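Local coordinates for protein phosphoenolpyruvate--glycerone phosphotransferase (Enterococcus faecalis, PDB 3B48) that probably serves as the DhaM phosphoryl donor of the dihydroxyacetone kinase complex, relaying phosphoryl groups from phosphoenolpyruvate through histidine residues, at residues 4-13 against 65-76. Residues are numbered along the deposited sequence; the frame is centred on the assembly and turned at random.
Sequences MKADILLVSH and REFLIFADLGSA
S12 OG donates to D72 OD2 over 2.6 Å, on its syn side but 27° out of the carboxylate plane, and also accepts from S14 N. The serine reaches D72 because OG stands anti to the backbone N (chi1 -178°). D72 OD1 takes L73 N and a water that H13 N donates to, tying together the loops leaving both strands. Farther along the loops, H13 NE2 and S75 OG share a hydrogen bond of 2.6 Å, the hydroxyl at the ring edge on the first turn of helix 75-84. Upstream, strands 6-11 and 66-71 run parallel, with L9 N to L68 O (2.7 Å) among their bonds. I8 CG2 packs obliquely on F70 CD2 (3.7 Å) under helix 102-113, while L9 CD1 meets the F67 ring edge on the opposite sheet face. At the far end R65 NE donates to the syn lone pair of D7 OD1 in a salt bridge (2.7 Å), near the guanidinium plane, the carboxylate turned 78° from it; D7 OD2 is hydrogen-bonded to H37 NE2. H13 lies just past the C-terminal end of strand 6-11, an inner strand; EIIA-man histidines are phosphorylated at NE2, so the S75 hydroxyl probably lies beside that site, consistent with a phosphorelay role.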
loop_
_atom_site.group_PDB
_atom_site.type_symbol
_atom_site.label_atom_id
_atom_site.label_comp_id
_atom_site.label_asym_id
_atom_site.label_seq_id
_atom_site.Cartn_x
_atom_site.Cartn_y
_atom_site.Cartn_z
HETATM N N MSE B 4 -7.086 -12.450 21.694
HETATM C CA MSE B 4 -7.169 -10.961 21.890
HETATM C C MSE B 4 -8.032 -10.253 20.825
HETATM O O MSE B 4 -8.305 -10.793 19.748
HETATM C CB MSE B 4 -5.766 -10.318 21.999
HETATM C CG MSE B 4 -5.056 -9.983 20.676
HETATM SE SE MSE B 4 -4.235 -8.162 20.628
HETATM C CE MSE B 4 -3.446 -8.072 22.443
ATOM N N LYS B 5 -8.466 -9.043 21.145
ATOM C CA LYS B 5 -9.338 -8.316 20.243
ATOM C C LYS B 5 -8.620 -7.187 19.527
ATOM O O LYS B 5 -8.131 -6.249 20.147
ATOM C CB LYS B 5 -10.603 -7.874 20.968
ATOM C CG LYS B 5 -11.595 -9.015 21.048
ATOM C CD LYS B 5 -12.287 -9.112 22.380
ATOM C CE LYS B 5 -13.168 -10.341 22.426
ATOM N NZ LYS B 5 -14.256 -10.149 23.420
ATOM N N ALA B 6 -8.548 -7.319 18.204
ATOM C CA ALA B 6 -7.828 -6.381 17.356
ATOM C C ALA B 6 -8.648 -5.909 16.149
ATOM O O ALA B 6 -9.453 -6.657 15.575
ATOM C CB ALA B 6 -6.516 -6.959 16.910
ATOM N N ASP B 7 -8.460 -4.635 15.825
ATOM C CA ASP B 7 -8.975 -4.057 14.599
ATOM C C ASP B 7 -7.847 -3.354 13.870
ATOM O O ASP B 7 -6.963 -2.736 14.503
ATOM C CB ASP B 7 -10.088 -3.050 14.887
ATOM C CG ASP B 7 -11.261 -3.663 15.610
ATOM O OD1 ASP B 7 -11.037 -4.267 16.675
ATOM O OD2 ASP B 7 -12.414 -3.508 15.138
ATOM N N ILE B 8 -7.889 -3.469 12.543
ATOM C CA ILE B 8 -7.019 -2.731 11.645
ATOM C C ILE B 8 -7.802 -1.626 10.972
ATOM O O ILE B 8 -8.808 -1.862 10.274
ATOM C CB ILE B 8 -6.396 -3.636 10.563
ATOM C CG1 ILE B 8 -5.422 -4.640 11.191
ATOM C CG2 ILE B 8 -5.702 -2.789 9.482
ATOM C CD1 ILE B 8 -5.088 -5.792 10.302
ATOM N N LEU B 9 -7.331 -0.408 11.177
ATOM C CA LEU B 9 -7.975 0.763 10.581
ATOM C C LEU B 9 -7.033 1.329 9.523
ATOM O O LEU B 9 -5.852 1.660 9.811
ATOM C CB LEU B 9 -8.349 1.822 11.633
ATOM C CG LEU B 9 -9.374 1.587 12.763
ATOM C CD1 LEU B 9 -8.949 0.483 13.780
ATOM C CD2 LEU B 9 -9.610 2.934 13.478
ATOM N N LEU B 10 -7.595 1.393 8.314
ATOM C CA LEU B 10 -6.907 1.719 7.082
ATOM C C LEU B 10 -7.335 3.113 6.637
ATOM O O LEU B 10 -8.477 3.303 6.191
ATOM C CB LEU B 10 -7.293 0.710 5.979
ATOM C CG LEU B 10 -7.118 -0.790 6.283
ATOM C CD1 LEU B 10 -7.797 -1.592 5.188
ATOM C CD2 LEU B 10 -5.662 -1.089 6.302
ATOM N N VAL B 11 -6.411 4.066 6.754
ATOM C CA VAL B 11 -6.651 5.471 6.361
ATOM C C VAL B 11 -5.921 5.861 5.059
ATOM O O VAL B 11 -4.776 5.531 4.863
ATOM C CB VAL B 11 -6.306 6.425 7.511
ATOM C CG1 VAL B 11 -6.845 7.823 7.223
ATOM C CG2 VAL B 11 -6.861 5.828 8.836
ATOM N N SER B 12 -6.636 6.519 4.151
ATOM C CA SER B 12 -6.038 6.915 2.891
ATOM C C SER B 12 -6.845 8.063 2.364
ATOM O O SER B 12 -7.944 8.259 2.829
ATOM C CB SER B 12 -6.079 5.728 1.902
ATOM O OG SER B 12 -5.468 6.039 0.659
ATOM N N HIS B 13 -6.321 8.813 1.391
ATOM C CA HIS B 13 -7.198 9.624 0.523
ATOM C C HIS B 13 -8.197 8.791 -0.283
ATOM O O HIS B 13 -9.283 9.222 -0.533
ATOM C CB HIS B 13 -6.384 10.471 -0.450
ATOM C CG HIS B 13 -5.881 11.743 0.138
ATOM N ND1 HIS B 13 -5.771 12.906 -0.593
ATOM C CD2 HIS B 13 -5.473 12.044 1.392
ATOM C CE1 HIS B 13 -5.309 13.867 0.186
ATOM N NE2 HIS B 13 -5.120 13.366 1.395
ATOM N N ARG B 65 -11.125 -3.801 22.425
ATOM C CA ARG B 65 -10.251 -3.900 21.265
ATOM C C ARG B 65 -8.934 -3.101 21.396
ATOM O O ARG B 65 -8.866 -2.026 22.014
ATOM C CB ARG B 65 -10.950 -3.420 19.967
ATOM C CG ARG B 65 -12.471 -3.533 19.871
ATOM C CD ARG B 65 -12.963 -4.950 19.742
ATOM N NE ARG B 65 -12.529 -5.597 18.508
ATOM C CZ ARG B 65 -12.981 -6.764 18.065
ATOM N NH1 ARG B 65 -13.907 -7.430 18.749
ATOM N NH2 ARG B 65 -12.510 -7.266 16.935
ATOM N N GLU B 66 -7.897 -3.649 20.774
ATOM C CA GLU B 66 -6.705 -2.891 20.396
ATOM C C GLU B 66 -6.881 -2.384 18.991
ATOM O O GLU B 66 -7.210 -3.160 18.093
ATOM C CB GLU B 66 -5.466 -3.788 20.445
ATOM C CG GLU B 66 -5.355 -4.498 21.772
ATOM C CD GLU B 66 -5.239 -3.523 22.938
ATOM O OE1 GLU B 66 -4.792 -2.363 22.712
ATOM O OE2 GLU B 66 -5.577 -3.937 24.074
ATOM N N PHE B 67 -6.680 -1.087 18.797
ATOM C CA PHE B 67 -6.907 -0.472 17.477
ATOM C C PHE B 67 -5.599 -0.068 16.833
ATOM O O PHE B 67 -4.894 0.820 17.346
ATOM C CB PHE B 67 -7.834 0.741 17.563
ATOM C CG PHE B 67 -9.181 0.446 18.188
ATOM C CD1 PHE B 67 -10.228 -0.079 17.414
ATOM C CD2 PHE B 67 -9.407 0.722 19.542
ATOM C CE1 PHE B 67 -11.463 -0.349 17.975
ATOM C CE2 PHE B 67 -10.631 0.458 20.127
ATOM C CZ PHE B 67 -11.673 -0.073 19.356
ATOM N N LEU B 68 -5.308 -0.723 15.706
ATOM C CA LEU B 68 -4.089 -0.499 14.895
ATOM C C LEU B 68 -4.357 0.370 13.679
ATOM O O LEU B 68 -5.157 0.004 12.798
ATOM C CB LEU B 68 -3.487 -1.836 14.439
ATOM C CG LEU B 68 -3.468 -3.016 15.420
ATOM C CD1 LEU B 68 -2.452 -4.056 14.963
ATOM C CD2 LEU B 68 -3.240 -2.638 16.899
ATOM N N ILE B 69 -3.716 1.534 13.650
ATOM C CA ILE B 69 -3.968 2.547 12.603
ATOM C C ILE B 69 -2.853 2.612 11.549
ATOM O O ILE B 69 -1.713 2.907 11.886
ATOM C CB ILE B 69 -4.273 3.978 13.210
ATOM C CG1 ILE B 69 -5.709 4.060 13.744
ATOM C CG2 ILE B 69 -4.183 5.048 12.159
ATOM C CD1 ILE B 69 -5.939 3.410 15.066
ATOM N N PHE B 70 -3.199 2.284 10.300
ATOM C CA PHE B 70 -2.312 2.421 9.155
ATOM C C PHE B 70 -2.785 3.555 8.206
ATOM O O PHE B 70 -3.978 3.698 7.943
ATOM C CB PHE B 70 -2.203 1.112 8.365
ATOM C CG PHE B 70 -1.826 -0.067 9.196
ATOM C CD1 PHE B 70 -0.558 -0.628 9.094
ATOM C CD2 PHE B 70 -2.726 -0.616 10.106
ATOM C CE1 PHE B 70 -0.204 -1.710 9.878
ATOM C CE2 PHE B 70 -2.369 -1.723 10.874
ATOM C CZ PHE B 70 -1.113 -2.256 10.769
ATOM N N ALA B 71 -1.839 4.357 7.728
ATOM C CA ALA B 71 -2.113 5.395 6.724
ATOM C C ALA B 71 -1.068 5.300 5.622
ATOM O O ALA B 71 0.017 4.731 5.814
ATOM C CB ALA B 71 -2.127 6.796 7.350
ATOM N N ASP B 72 -1.389 5.814 4.446
ATOM C CA ASP B 72 -0.354 5.894 3.425
ATOM C C ASP B 72 0.379 7.234 3.486
ATOM O O ASP B 72 1.561 7.286 3.805
ATOM C CB ASP B 72 -0.890 5.596 2.033
ATOM C CG ASP B 72 -2.223 6.329 1.702
ATOM O OD1 ASP B 72 -2.611 7.336 2.364
ATOM O OD2 ASP B 72 -2.868 5.876 0.719
ATOM N N LEU B 73 -0.330 8.315 3.200
ATOM C CA LEU B 73 0.318 9.552 2.851
ATOM C C LEU B 73 -0.513 10.761 3.217
ATOM O O LEU B 73 -1.758 10.704 3.279
ATOM C CB LEU B 73 0.532 9.604 1.323
ATOM C CG LEU B 73 1.342 8.555 0.531
ATOM C CD1 LEU B 73 0.762 8.463 -0.834
ATOM C CD2 LEU B 73 2.849 8.889 0.477
ATOM N N GLY B 74 0.180 11.881 3.377
ATOM C CA GLY B 74 -0.450 13.174 3.407
ATOM C C GLY B 74 -1.353 13.425 4.575
ATOM O O GLY B 74 -0.930 13.381 5.716
ATOM N N SER B 75 -2.607 13.707 4.262
ATOM C CA SER B 75 -3.577 14.127 5.244
ATOM C C SER B 75 -4.165 12.910 5.937
ATOM O O SER B 75 -4.747 13.026 7.009
ATOM C CB SER B 75 -4.677 14.980 4.589
ATOM O OG SER B 75 -5.570 14.167 3.840
ATOM N N ALA B 76 -3.995 11.744 5.324
ATOM C CA ALA B 76 -4.277 10.485 5.974
ATOM C C ALA B 76 -3.442 10.361 7.249
ATOM O O ALA B 76 -3.961 10.008 8.314
ATOM C CB ALA B 76 -4.021 9.327 5.032
HETATM O O HOH W 1 -3.591 9.195 1.104
#